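Local coordinates for protein putative L-alanine-DL-glutamate epimerase (Burkholderia xenovorans, PDB 3GO2) that binds magnesium and is probably a racemase or epimerase of the enolase superfamily, at residues 39-44 against 268-273; 293-298 against 319-324; 35-40 against 88-93; 8-13 against 45-50; 275-280 against 287-292. All coordinates share one frame; numbering follows the deposited sequence.

Contact 1. Residues 39-44 against 268-273; sequences EGFGSP and CETLFG. With MG (magnesium ion), chain C; MG (magnesium ion), chain B.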
# COMPACT_ATOMS: atom_id res chain seq x y z
N GLU A 39 -19.13 33.05 -13.89
CA GLU A 39 -17.74 33.48 -13.75
C GLU A 39 -17.42 33.99 -12.34
O GLU A 39 -16.25 34.10 -11.96
CB GLU A 39 -17.41 34.58 -14.74
CG GLU A 39 -17.38 34.10 -16.17
CD GLU A 39 -16.91 35.13 -17.15
OE1 GLU A 39 -16.66 36.27 -16.74
OE2 GLU A 39 -16.81 34.79 -18.34
N GLY A 40 -18.46 34.31 -11.58
CA GLY A 40 -18.30 34.83 -10.21
C GLY A 40 -17.63 33.95 -9.17
O GLY A 40 -16.92 34.46 -8.30
N PHE A 41 -17.86 32.64 -9.25
CA PHE A 41 -17.30 31.69 -8.27
C PHE A 41 -15.88 31.31 -8.68
O PHE A 41 -15.58 30.15 -8.96
CB PHE A 41 -18.19 30.47 -8.14
CG PHE A 41 -17.96 29.66 -6.87
CD1 PHE A 41 -18.04 30.27 -5.62
CD2 PHE A 41 -17.73 28.29 -6.92
CE1 PHE A 41 -17.84 29.55 -4.46
CE2 PHE A 41 -17.54 27.56 -5.76
CZ PHE A 41 -17.60 28.20 -4.52
N GLY A 42 -15.02 32.31 -8.71
CA GLY A 42 -13.59 32.11 -8.90
C GLY A 42 -13.20 31.77 -10.32
O GLY A 42 -12.11 31.22 -10.54
N SER A 43 -14.03 32.14 -11.29
CA SER A 43 -13.90 31.62 -12.65
C SER A 43 -13.87 32.70 -13.74
O SER A 43 -14.64 32.64 -14.70
CB SER A 43 -15.04 30.62 -12.92
OG SER A 43 -15.06 29.56 -11.99
N PRO A 44 -12.94 33.67 -13.65
CA PRO A 44 -12.79 34.59 -14.76
C PRO A 44 -12.35 33.88 -16.04
O PRO A 44 -11.54 32.96 -15.98
CB PRO A 44 -11.66 35.53 -14.29
CG PRO A 44 -10.87 34.70 -13.31
CD PRO A 44 -11.87 33.82 -12.64
N CYS A 268 -16.22 17.99 -3.28
CA CYS A 268 -15.97 17.73 -4.71
C CYS A 268 -16.66 18.70 -5.67
O CYS A 268 -16.51 18.52 -6.88
CB CYS A 268 -16.28 16.31 -5.13
SG CYS A 268 -15.56 15.01 -4.10
N GLU A 269 -17.36 19.73 -5.16
CA GLU A 269 -18.13 20.61 -6.03
C GLU A 269 -17.29 21.39 -7.02
O GLU A 269 -17.85 21.97 -7.97
CB GLU A 269 -18.99 21.59 -5.21
CG GLU A 269 -18.24 22.77 -4.64
CD GLU A 269 -19.12 23.65 -3.79
OE1 GLU A 269 -18.71 24.78 -3.54
OE2 GLU A 269 -20.22 23.25 -3.42
N THR A 270 -15.97 21.43 -6.82
CA THR A 270 -15.10 22.20 -7.67
C THR A 270 -14.30 21.33 -8.63
O THR A 270 -13.37 21.85 -9.27
CB THR A 270 -14.17 23.15 -6.89
OG1 THR A 270 -13.10 22.41 -6.26
CG2 THR A 270 -14.95 23.96 -5.87
N LEU A 271 -14.61 20.04 -8.70
CA LEU A 271 -13.81 19.09 -9.46
C LEU A 271 -14.45 18.74 -10.82
O LEU A 271 -15.68 18.79 -11.00
CB LEU A 271 -13.64 17.80 -8.66
CG LEU A 271 -13.03 17.91 -7.28
CD1 LEU A 271 -12.89 16.48 -6.66
CD2 LEU A 271 -11.70 18.64 -7.32
N PHE A 272 -13.58 18.32 -11.74
CA PHE A 272 -13.94 18.01 -13.12
C PHE A 272 -13.58 16.58 -13.52
O PHE A 272 -12.42 16.18 -13.48
CB PHE A 272 -13.23 18.97 -14.09
CG PHE A 272 -13.60 20.40 -13.92
CD1 PHE A 272 -14.57 20.99 -14.71
CD2 PHE A 272 -12.94 21.18 -12.98
CE1 PHE A 272 -14.88 22.32 -14.55
CE2 PHE A 272 -13.26 22.49 -12.82
CZ PHE A 272 -14.23 23.07 -13.61
N GLY A 273 -14.58 15.84 -13.98
CA GLY A 273 -14.42 14.53 -14.58
C GLY A 273 -14.12 13.43 -13.59
O GLY A 273 -13.71 13.67 -12.48
MG MG C . -11.36 23.05 -8.96
MG MG B . -20.55 24.71 -1.33
O HOH W 1 -20.11 26.34 -1.91
O HOH W 2 -18.52 23.75 -0.54
O HOH W 3 -10.34 23.72 -10.98
O HOH W 4 -9.99 21.00 -9.50
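F41 reaches from the loop 39-44 to the metal-binding turn 268-271, and its ring does all the touching on its side. With CG anti to the backbone N (chi1 -161°), the ring is carried away from its own backbone toward the carboxylate of E269, CZ of F41 standing 3.7 Å from OE1 of E269. The two side chains cross nearly at right angles, ring and carboxylate planes 71° apart. Beside this, CE2 of F41 comes within 4.4 Å of the methyl CG2 of T270, a looser touch, and no hydrogen bond joins the segments. That ring end is the close-packed part; the other carboxylate oxygen turns to the metal and its waters. OE2 of E269 binds a magnesium ion at 2.6 Å, and D219 and E245 belong to the same metal site. Waters complete this side of the ion. The carbonyl O of T270 holds a second magnesium at 2.4 Å, together with two waters, Y249, and P78 of a second subunit. F41 thus brings a loop of the N-terminal domain to the metal end of the barrel, consistent with the enolase superfamily, where loops of this domain help close the active site. Around it, F320 meets the F41 ring edge-to-face, W295 from helix 293-296 packs on F41 and T270, and helix 273-282 follows directly on the turn.

Contact 2. Residues 293-298 against 319-324; sequences TIWNGV and NFYGHL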
# COMPACT_ATOMS: atom_id res chain seq x y z
N THR A 293 -22.68 20.15 -12.28
CA THR A 293 -23.06 19.79 -13.63
C THR A 293 -23.07 21.01 -14.55
O THR A 293 -23.00 20.88 -15.77
CB THR A 293 -24.42 19.07 -13.72
OG1 THR A 293 -25.49 20.02 -13.71
CG2 THR A 293 -24.59 18.03 -12.61
N ILE A 294 -23.19 22.20 -13.96
CA ILE A 294 -23.11 23.45 -14.70
C ILE A 294 -21.67 23.64 -15.23
O ILE A 294 -21.44 24.00 -16.39
CB ILE A 294 -23.51 24.63 -13.78
CG1 ILE A 294 -24.92 24.44 -13.21
CG2 ILE A 294 -23.36 25.96 -14.50
CD1 ILE A 294 -26.00 24.04 -14.23
N TRP A 295 -20.70 23.36 -14.38
CA TRP A 295 -19.30 23.36 -14.74
C TRP A 295 -18.91 22.19 -15.68
O TRP A 295 -18.21 22.37 -16.67
CB TRP A 295 -18.47 23.23 -13.46
CG TRP A 295 -18.30 24.50 -12.70
CD1 TRP A 295 -19.08 25.61 -12.76
CD2 TRP A 295 -17.25 24.79 -11.78
NE1 TRP A 295 -18.58 26.59 -11.94
CE2 TRP A 295 -17.45 26.11 -11.33
CE3 TRP A 295 -16.16 24.06 -11.30
CZ2 TRP A 295 -16.58 26.72 -10.42
CZ3 TRP A 295 -15.29 24.68 -10.41
CH2 TRP A 295 -15.52 25.99 -9.98
N ASN A 296 -19.32 20.97 -15.31
CA ASN A 296 -18.86 19.76 -16.03
C ASN A 296 -19.56 19.49 -17.36
O ASN A 296 -19.00 18.84 -18.25
CB ASN A 296 -18.99 18.53 -15.13
CG ASN A 296 -17.79 18.33 -14.24
OD1 ASN A 296 -16.80 17.72 -14.65
ND2 ASN A 296 -17.89 18.80 -13.00
N GLY A 297 -20.79 19.98 -17.48
CA GLY A 297 -21.73 19.48 -18.46
C GLY A 297 -22.48 18.31 -17.86
O GLY A 297 -21.91 17.46 -17.15
N VAL A 298 -23.77 18.23 -18.13
CA VAL A 298 -24.56 17.16 -17.59
C VAL A 298 -24.18 15.78 -18.13
O VAL A 298 -24.29 14.79 -17.39
CB VAL A 298 -26.10 17.47 -17.80
CG1 VAL A 298 -26.96 16.24 -17.58
CG2 VAL A 298 -26.51 18.63 -16.89
N ASN A 319 -25.88 23.80 -7.04
CA ASN A 319 -26.91 24.59 -7.70
C ASN A 319 -27.21 25.84 -6.90
O ASN A 319 -27.95 25.76 -5.92
CB ASN A 319 -28.17 23.75 -7.84
CG ASN A 319 -29.26 24.46 -8.61
OD1 ASN A 319 -29.02 24.94 -9.70
ND2 ASN A 319 -30.44 24.54 -8.02
N PHE A 320 -26.63 26.96 -7.31
CA PHE A 320 -26.78 28.21 -6.56
C PHE A 320 -26.77 29.44 -7.48
O PHE A 320 -26.31 30.53 -7.12
CB PHE A 320 -25.74 28.29 -5.43
CG PHE A 320 -24.35 28.63 -5.87
CD1 PHE A 320 -23.77 29.85 -5.51
CD2 PHE A 320 -23.61 27.75 -6.65
CE1 PHE A 320 -22.47 30.16 -5.91
CE2 PHE A 320 -22.32 28.07 -7.06
CZ PHE A 320 -21.77 29.27 -6.70
N TYR A 321 -27.33 29.26 -8.67
CA TYR A 321 -27.30 30.26 -9.71
C TYR A 321 -28.76 30.61 -10.05
O TYR A 321 -29.63 30.65 -9.17
CB TYR A 321 -26.58 29.68 -10.92
CG TYR A 321 -25.28 28.91 -10.64
CD1 TYR A 321 -24.07 29.60 -10.51
CD2 TYR A 321 -25.27 27.50 -10.57
CE1 TYR A 321 -22.84 28.90 -10.29
CE2 TYR A 321 -24.05 26.77 -10.33
CZ TYR A 321 -22.84 27.49 -10.20
OH TYR A 321 -21.63 26.84 -9.99
N GLY A 322 -29.05 30.85 -11.33
CA GLY A 322 -30.39 31.23 -11.75
C GLY A 322 -31.32 30.06 -12.02
O GLY A 322 -30.95 28.89 -11.86
N HIS A 323 -32.54 30.37 -12.46
CA HIS A 323 -33.53 29.31 -12.69
C HIS A 323 -33.10 28.31 -13.73
O HIS A 323 -33.45 27.15 -13.63
CB HIS A 323 -34.89 29.87 -13.13
CG HIS A 323 -35.67 30.53 -12.04
ND1 HIS A 323 -35.45 30.29 -10.70
CD2 HIS A 323 -36.70 31.41 -12.10
CE1 HIS A 323 -36.32 30.99 -9.99
NE2 HIS A 323 -37.08 31.68 -10.81
N LEU A 324 -32.39 28.73 -14.77
CA LEU A 324 -31.98 27.76 -15.79
C LEU A 324 -31.02 26.72 -15.20
O LEU A 324 -31.14 25.52 -15.49
CB LEU A 324 -31.41 28.44 -17.02
CG LEU A 324 -30.88 27.52 -18.13
CD1 LEU A 324 -31.91 26.46 -18.52
CD2 LEU A 324 -30.47 28.33 -19.35
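Y321 carries this contact, running alongside I294 and ending at W295, both at the start of helix 293-296. From its CB the ring leaves with CG anti to the carbonyl carbon (chi1 -44°), which turns it in toward the helix. Along the near flank, CD2 of Y321 stands 4.1 Å from CG1 of I294. The next ring atom, CE2, comes closer, 3.8 Å from the same CG1, and also touches CB of I294; here the two side chains run past each other in opposite directions. On the other flank, CD1 lies over the rim of the F320 ring, its sequence neighbour. Both segments follow C-terminal ends of neighbouring parallel strands, 288-291 and 314-317, of the barrel domain, the end where enolase-superfamily enzymes keep their active site. At the tip, OH of Y321 sits 3.6 Å from NE1 of W295 and 4.0 Å from its CD1, the two side chains crossing at about a right angle. The hydroxyl's hydrogen bond is with D292, whose other carboxylate oxygen accepts from the backbone N of W295. Beyond the tyrosine tip, the indole of W295 packs on toward T270.

Contact 3. Residues 35-40 against 88-93; sequences SEFDEG and IGAIEN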
# COMPACT_ATOMS: atom_id res chain seq x y z
N SER A 35 -27.84 27.21 -22.21
CA SER A 35 -27.33 26.85 -20.88
C SER A 35 -27.05 28.11 -20.09
O SER A 35 -27.08 29.22 -20.61
CB SER A 35 -26.04 26.02 -21.02
OG SER A 35 -24.98 26.82 -21.52
N GLU A 36 -26.78 27.92 -18.81
CA GLU A 36 -26.38 29.01 -17.93
C GLU A 36 -25.02 28.62 -17.38
O GLU A 36 -24.77 27.45 -17.17
CB GLU A 36 -27.41 29.27 -16.83
CG GLU A 36 -27.01 30.40 -15.88
CD GLU A 36 -28.05 30.67 -14.80
OE1 GLU A 36 -29.18 30.19 -14.92
OE2 GLU A 36 -27.72 31.40 -13.83
N PHE A 37 -24.11 29.58 -17.26
CA PHE A 37 -22.79 29.37 -16.65
C PHE A 37 -22.44 30.56 -15.74
O PHE A 37 -23.18 31.52 -15.65
CB PHE A 37 -21.71 29.09 -17.71
CG PHE A 37 -21.38 30.25 -18.61
CD1 PHE A 37 -20.28 31.08 -18.36
CD2 PHE A 37 -22.15 30.52 -19.72
CE1 PHE A 37 -19.94 32.12 -19.23
CE2 PHE A 37 -21.83 31.57 -20.57
CZ PHE A 37 -20.74 32.39 -20.31
N ASP A 38 -21.30 30.49 -15.06
CA ASP A 38 -20.93 31.44 -14.04
C ASP A 38 -19.45 31.78 -14.15
O ASP A 38 -18.62 30.91 -14.45
CB ASP A 38 -21.25 30.82 -12.68
CG ASP A 38 -20.73 31.63 -11.53
OD1 ASP A 38 -21.47 32.55 -11.11
OD2 ASP A 38 -19.61 31.33 -11.05
N GLU A 39 -19.13 33.05 -13.89
CA GLU A 39 -17.74 33.48 -13.75
C GLU A 39 -17.42 33.99 -12.34
O GLU A 39 -16.25 34.10 -11.96
CB GLU A 39 -17.41 34.58 -14.74
CG GLU A 39 -17.38 34.10 -16.17
CD GLU A 39 -16.91 35.13 -17.15
OE1 GLU A 39 -16.66 36.27 -16.74
OE2 GLU A 39 -16.81 34.79 -18.34
N GLY A 40 -18.46 34.31 -11.58
CA GLY A 40 -18.30 34.83 -10.21
C GLY A 40 -17.63 33.95 -9.17
O GLY A 40 -16.92 34.46 -8.30
N ILE A 88 -16.37 24.29 -21.82
CA ILE A 88 -16.78 23.09 -22.52
C ILE A 88 -18.13 22.58 -21.96
O ILE A 88 -19.04 22.22 -22.72
CB ILE A 88 -15.68 22.01 -22.39
CG1 ILE A 88 -14.46 22.44 -23.19
CG2 ILE A 88 -16.21 20.65 -22.86
CD1 ILE A 88 -13.25 21.51 -23.01
N GLY A 89 -18.26 22.60 -20.63
CA GLY A 89 -19.50 22.16 -19.96
C GLY A 89 -20.70 23.00 -20.33
O GLY A 89 -21.81 22.50 -20.53
N ALA A 90 -20.49 24.31 -20.41
CA ALA A 90 -21.57 25.23 -20.78
C ALA A 90 -22.06 24.97 -22.21
O ALA A 90 -23.29 25.00 -22.52
CB ALA A 90 -21.09 26.67 -20.64
N ILE A 91 -21.11 24.72 -23.11
CA ILE A 91 -21.49 24.39 -24.48
C ILE A 91 -22.21 23.05 -24.54
O ILE A 91 -23.21 22.92 -25.23
CB ILE A 91 -20.30 24.44 -25.43
CG1 ILE A 91 -19.76 25.87 -25.50
CG2 ILE A 91 -20.69 23.88 -26.82
CD1 ILE A 91 -18.45 26.00 -26.35
N GLU A 92 -21.72 22.06 -23.80
CA GLU A 92 -22.37 20.76 -23.70
C GLU A 92 -23.81 20.91 -23.29
O GLU A 92 -24.70 20.29 -23.85
CB GLU A 92 -21.62 19.85 -22.73
CG GLU A 92 -22.34 18.52 -22.51
CD GLU A 92 -21.48 17.48 -21.88
OE1 GLU A 92 -21.70 17.15 -20.69
OE2 GLU A 92 -20.59 16.98 -22.58
N ASN A 93 -24.05 21.74 -22.28
CA ASN A 93 -25.38 21.88 -21.77
C ASN A 93 -26.32 22.57 -22.77
O ASN A 93 -27.48 22.25 -22.81
CB ASN A 93 -25.37 22.55 -20.40
CG ASN A 93 -24.92 21.62 -19.33
OD1 ASN A 93 -25.04 20.39 -19.48
ND2 ASN A 93 -24.44 22.18 -18.22
O HOH W 5 -23.61 24.98 -18.02
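The hydroxyl OG of S35 donates to the carbonyl O of A90, a bond of 2.7 Å that fastens strand 32-37 to helix 82-103. It meets the oxygen at a C=O...donor angle of 122°, tilted 33° from the carbonyl plane. The hydroxyl gets there because OG sits between the backbone N and the carbonyl carbon of S35 (chi1 69°), while CB of S35 rests 3.6 Å from CB of N93, one helical turn on. F37, two residues along on the same face of the strand, sets its CB 3.9 Å from the methyl of A90, and the same methyl lies close to CG and CD2 of the ring. A water makes a second polar bridge: it donates to O of E36 and accepts from ND2 of N93, each over 2.9 Å. The N93 amide is gripped further by the barrel domain, OD1 taking the backbone N of V298 and ND2 giving to O of T293. Strand and helix run nearly antiparallel in the N-terminal capping domain, where helices pack on a three-stranded antiparallel sheet; the axes of strand 35-37 and helix 88-93 come within 7.4 Å. The small A90 facing the strand is consistent with this close approach. The serine bond and the water satisfy buried polar atoms, and the amide of N93, held by the water and by two barrel backbone groups, carries the hold on into the barrel.

Contact 4. Residues 8-13 against 45-50; sequences VDTLCC and GVTAVI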
# COMPACT_ATOMS: atom_id res chain seq x y z
N VAL A 8 -23.19 30.11 -32.07
CA VAL A 8 -23.00 29.97 -30.63
C VAL A 8 -22.69 31.36 -30.10
O VAL A 8 -21.66 31.96 -30.48
CB VAL A 8 -21.85 29.01 -30.27
CG1 VAL A 8 -21.70 28.92 -28.74
CG2 VAL A 8 -22.06 27.63 -30.92
N ASP A 9 -23.61 31.89 -29.29
CA ASP A 9 -23.53 33.23 -28.72
C ASP A 9 -23.51 33.16 -27.21
O ASP A 9 -24.00 32.19 -26.62
CB ASP A 9 -24.75 34.04 -29.14
CG ASP A 9 -24.90 34.17 -30.65
OD1 ASP A 9 -23.93 34.59 -31.30
OD2 ASP A 9 -26.00 33.83 -31.17
N THR A 10 -22.96 34.18 -26.56
CA THR A 10 -23.03 34.28 -25.11
C THR A 10 -23.74 35.55 -24.72
O THR A 10 -23.63 36.56 -25.44
CB THR A 10 -21.62 34.24 -24.44
OG1 THR A 10 -20.81 35.29 -24.96
CG2 THR A 10 -20.92 32.89 -24.69
N LEU A 11 -24.47 35.51 -23.61
CA LEU A 11 -25.21 36.65 -23.08
C LEU A 11 -24.93 36.80 -21.60
O LEU A 11 -24.56 35.84 -20.93
CB LEU A 11 -26.72 36.47 -23.29
CG LEU A 11 -27.31 36.39 -24.70
CD1 LEU A 11 -26.85 35.16 -25.54
CD2 LEU A 11 -28.85 36.37 -24.58
N CYS A 12 -25.12 38.00 -21.09
CA CYS A 12 -24.84 38.27 -19.66
C CYS A 12 -25.84 39.29 -19.13
O CYS A 12 -26.23 40.20 -19.84
CB CYS A 12 -23.40 38.77 -19.54
SG CYS A 12 -22.85 39.11 -17.87
N CYS A 13 -26.31 39.11 -17.89
CA CYS A 13 -27.18 40.09 -17.27
C CYS A 13 -26.88 40.26 -15.80
O CYS A 13 -26.24 39.41 -15.15
CB CYS A 13 -28.65 39.71 -17.49
SG CYS A 13 -29.22 38.29 -16.52
N GLY A 45 -12.86 34.32 -17.19
CA GLY A 45 -12.41 33.81 -18.48
C GLY A 45 -13.30 32.79 -19.17
O GLY A 45 -13.03 32.41 -20.33
N VAL A 46 -14.34 32.30 -18.49
CA VAL A 46 -15.19 31.26 -19.11
C VAL A 46 -15.80 31.72 -20.44
O VAL A 46 -15.83 30.99 -21.43
CB VAL A 46 -16.33 30.76 -18.17
CG1 VAL A 46 -17.11 29.65 -18.85
CG2 VAL A 46 -15.74 30.28 -16.82
N THR A 47 -16.29 32.96 -20.46
CA THR A 47 -16.87 33.52 -21.69
C THR A 47 -15.86 33.48 -22.84
O THR A 47 -16.21 33.14 -23.97
CB THR A 47 -17.40 34.95 -21.48
OG1 THR A 47 -18.35 34.98 -20.39
CG2 THR A 47 -18.03 35.48 -22.78
N ALA A 48 -14.60 33.81 -22.56
CA ALA A 48 -13.59 33.82 -23.60
C ALA A 48 -13.33 32.44 -24.17
O ALA A 48 -13.13 32.28 -25.38
CB ALA A 48 -12.29 34.44 -23.08
N VAL A 49 -13.31 31.44 -23.30
CA VAL A 49 -13.20 30.05 -23.72
C VAL A 49 -14.34 29.65 -24.65
O VAL A 49 -14.13 29.07 -25.72
CB VAL A 49 -13.16 29.07 -22.48
CG1 VAL A 49 -13.16 27.63 -22.95
CG2 VAL A 49 -11.94 29.39 -21.60
N ILE A 50 -15.56 29.94 -24.22
CA ILE A 50 -16.75 29.58 -24.99
C ILE A 50 -16.73 30.25 -26.36
O ILE A 50 -17.02 29.63 -27.37
CB ILE A 50 -18.03 29.98 -24.24
CG1 ILE A 50 -18.17 29.10 -23.00
CG2 ILE A 50 -19.27 29.83 -25.15
CD1 ILE A 50 -19.16 29.67 -21.96
O HOH W 6 -21.29 35.85 -21.04
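This is a partly buried strand-on-helix contact in the N-terminal capping domain, where the outer strand 5-14 of the three-stranded antiparallel sheet lies against the first turns of helix 46-57. The directions of strand 8-13 and helix 46-50 differ by 163°, and their axes stay 9.3 Å apart at closest. T10 is the centre, with its two branches parted between two helix residues. Its methyl CG2 meets CG2 of I50 at 3.5 Å, a close fit for two methyl groups, and its OG1 lies 3.5 Å from CG2 of T47. Both helix methyls face T10 because each CG2 lies anti to its own backbone N; in T47 this leaves OG1 on another side (chi1 -55°). V8 adds a lighter touch further back along the strand, its CG1 4.4 Å from CG2 of I50. Polar linking is indirect. A long water bridge joins strand to helix, the water donating to O of L11 over 3.3 Å and to OG1 of T47 over 3.1 Å. F37 of strand 32-37 packs on T47 and I50, and I50 also reaches A90 and I91 of helix 82-103. The hydroxyls find their main partners elsewhere: OG1 of T10 bonds E51, and OG1 of T47 bonds E39. The methyl of T10 thus packs on I50 and that of T47 on a hydroxyl oxygen, both hydroxyls are held by acids, and the water is a tenuous polar link across the interface.

Contact 5. Residues 275-280 against 287-292; sequences REFKPF and DVAIVD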
# COMPACT_ATOMS: atom_id res chain seq x y z
N ARG A 275 -11.59 11.65 -13.61
CA ARG A 275 -10.18 11.74 -13.23
C ARG A 275 -9.92 12.54 -11.93
O ARG A 275 -9.07 12.16 -11.12
CB ARG A 275 -9.32 12.37 -14.34
CG ARG A 275 -9.11 11.53 -15.57
CD ARG A 275 -8.21 12.28 -16.56
NE ARG A 275 -7.87 11.52 -17.77
CZ ARG A 275 -8.57 11.48 -18.89
NH1 ARG A 275 -9.72 12.16 -19.02
NH2 ARG A 275 -8.14 10.74 -19.91
N GLU A 276 -10.61 13.67 -11.75
CA GLU A 276 -10.36 14.50 -10.56
C GLU A 276 -11.07 13.95 -9.32
O GLU A 276 -10.59 14.16 -8.22
CB GLU A 276 -10.73 15.96 -10.79
CG GLU A 276 -9.77 16.66 -11.75
CD GLU A 276 -9.99 18.17 -11.82
OE1 GLU A 276 -10.85 18.69 -11.05
OE2 GLU A 276 -9.32 18.82 -12.67
N PHE A 277 -12.19 13.25 -9.52
CA PHE A 277 -12.93 12.69 -8.40
C PHE A 277 -12.22 11.45 -7.86
O PHE A 277 -12.28 11.17 -6.66
CB PHE A 277 -14.36 12.31 -8.81
CG PHE A 277 -15.34 13.47 -8.85
CD1 PHE A 277 -16.30 13.60 -7.84
CD2 PHE A 277 -15.34 14.41 -9.86
CE1 PHE A 277 -17.24 14.65 -7.84
CE2 PHE A 277 -16.27 15.45 -9.87
CZ PHE A 277 -17.20 15.57 -8.86
N LYS A 278 -11.57 10.71 -8.76
CA LYS A 278 -11.02 9.40 -8.44
C LYS A 278 -10.11 9.38 -7.22
O LYS A 278 -10.28 8.51 -6.38
CB LYS A 278 -10.34 8.80 -9.67
CG LYS A 278 -9.61 7.47 -9.42
CD LYS A 278 -9.03 6.92 -10.72
CE LYS A 278 -7.80 6.06 -10.47
NZ LYS A 278 -8.06 4.89 -9.54
N PRO A 279 -9.13 10.31 -7.10
CA PRO A 279 -8.27 10.21 -5.92
C PRO A 279 -9.02 10.34 -4.58
O PRO A 279 -8.61 9.72 -3.59
CB PRO A 279 -7.28 11.37 -6.10
CG PRO A 279 -7.42 11.81 -7.46
CD PRO A 279 -8.66 11.33 -8.04
N PHE A 280 -10.12 11.08 -4.56
CA PHE A 280 -10.91 11.24 -3.36
C PHE A 280 -11.64 9.95 -3.04
O PHE A 280 -11.66 9.50 -1.89
CB PHE A 280 -11.87 12.42 -3.49
CG PHE A 280 -11.14 13.74 -3.59
CD1 PHE A 280 -10.83 14.45 -2.46
CD2 PHE A 280 -10.76 14.26 -4.83
CE1 PHE A 280 -10.14 15.66 -2.54
CE2 PHE A 280 -10.10 15.45 -4.93
CZ PHE A 280 -9.78 16.17 -3.76
N ASP A 287 -18.35 10.99 2.29
CA ASP A 287 -19.66 10.35 2.33
C ASP A 287 -20.48 10.67 1.08
O ASP A 287 -21.15 9.78 0.51
CB ASP A 287 -20.43 10.77 3.57
CG ASP A 287 -19.82 10.24 4.84
OD1 ASP A 287 -20.21 9.14 5.26
OD2 ASP A 287 -18.90 10.89 5.40
N VAL A 288 -20.49 11.94 0.70
CA VAL A 288 -21.29 12.44 -0.43
C VAL A 288 -20.42 13.21 -1.40
O VAL A 288 -19.60 14.02 -0.97
CB VAL A 288 -22.41 13.35 0.07
CG1 VAL A 288 -23.19 13.96 -1.09
CG2 VAL A 288 -23.34 12.56 1.03
N ALA A 289 -20.59 12.96 -2.70
CA ALA A 289 -19.88 13.71 -3.72
C ALA A 289 -20.79 14.75 -4.35
O ALA A 289 -21.84 14.40 -4.89
CB ALA A 289 -19.28 12.76 -4.77
N ILE A 290 -20.42 16.02 -4.21
CA ILE A 290 -21.13 17.11 -4.86
C ILE A 290 -20.59 17.26 -6.27
O ILE A 290 -19.38 17.34 -6.46
CB ILE A 290 -21.01 18.41 -4.06
CG1 ILE A 290 -21.62 18.20 -2.66
CG2 ILE A 290 -21.76 19.55 -4.79
CD1 ILE A 290 -21.11 19.19 -1.64
N VAL A 291 -21.49 17.24 -7.26
CA VAL A 291 -21.09 17.32 -8.67
C VAL A 291 -21.63 18.62 -9.25
O VAL A 291 -22.82 18.88 -9.15
CB VAL A 291 -21.64 16.14 -9.48
CG1 VAL A 291 -21.23 16.25 -10.94
CG2 VAL A 291 -21.16 14.78 -8.88
N ASP A 292 -20.75 19.44 -9.79
CA ASP A 292 -21.21 20.68 -10.44
C ASP A 292 -21.42 20.37 -11.93
O ASP A 292 -20.47 20.27 -12.70
CB ASP A 292 -20.26 21.84 -10.21
CG ASP A 292 -20.88 23.17 -10.60
OD1 ASP A 292 -20.77 24.16 -9.84
OD2 ASP A 292 -21.55 23.17 -11.64
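Apolar contacts carry most of this contact, and all of them run through the ring of F277. With CG anti to the carbonyl carbon (chi1 -81°), the ring projects from helix 273-282 onto strand 288-291. Its CE1 lies 4.1 Å from CB of A289, the methyl sitting at the ring edge, near its plane. At the tip, CZ comes 4.0 Å from CG2 of V291, the two side chains crossing at about a right angle. The polar backbone supplies the closest approach: the carbonyl O of I290 also lies near the ring plane, 3.7 Å from CZ of F277, a position where it faces aromatic C-H groups. The I290 side chain, by contrast, leaves on the far side of the strand, toward E245 and E269 of the magnesium site. No hydrogen bond joins the two segments; A289 makes its backbone bonds with N314 and A316 of the neighbouring strand. C268 and L271 of the preceding loop, and I304 of helix 298-310, pack round F277 as well. Helix and strand run nearly antiparallel, 163° between their directions, and the axes of helix 275-280 and strand 288-291 are 11.1 Å apart at closest. That is the geometry of a beta-alpha-beta crossover, strand 265-267, helix 273-282 and strand 288-291, in the TIM-barrel-like domain of the enolase superfamily.

From the N terminus, contact 4 closes first, bringing the helix after strand 32-37 back onto strand 5-14. Contact 3 starts inside that loop and ends beyond it at helix 82-103, so the two cross; together they bind the capping domain's sheet to its helices. Contact 1 starts in the loop that overlaps contact 3 at E39 and G40 but spans more than 220 residues to the barrel, enclosing the second segment of contact 3 and crossing contact 4. Contact 5 then closes a short helix-to-strand loop, and contact 2 follows in series around helix 298-310 and strand 314-317. Contacts 2 and 3 touch across the domain boundary, where E36 bonds G322, and contact 5 adjoins contact 2.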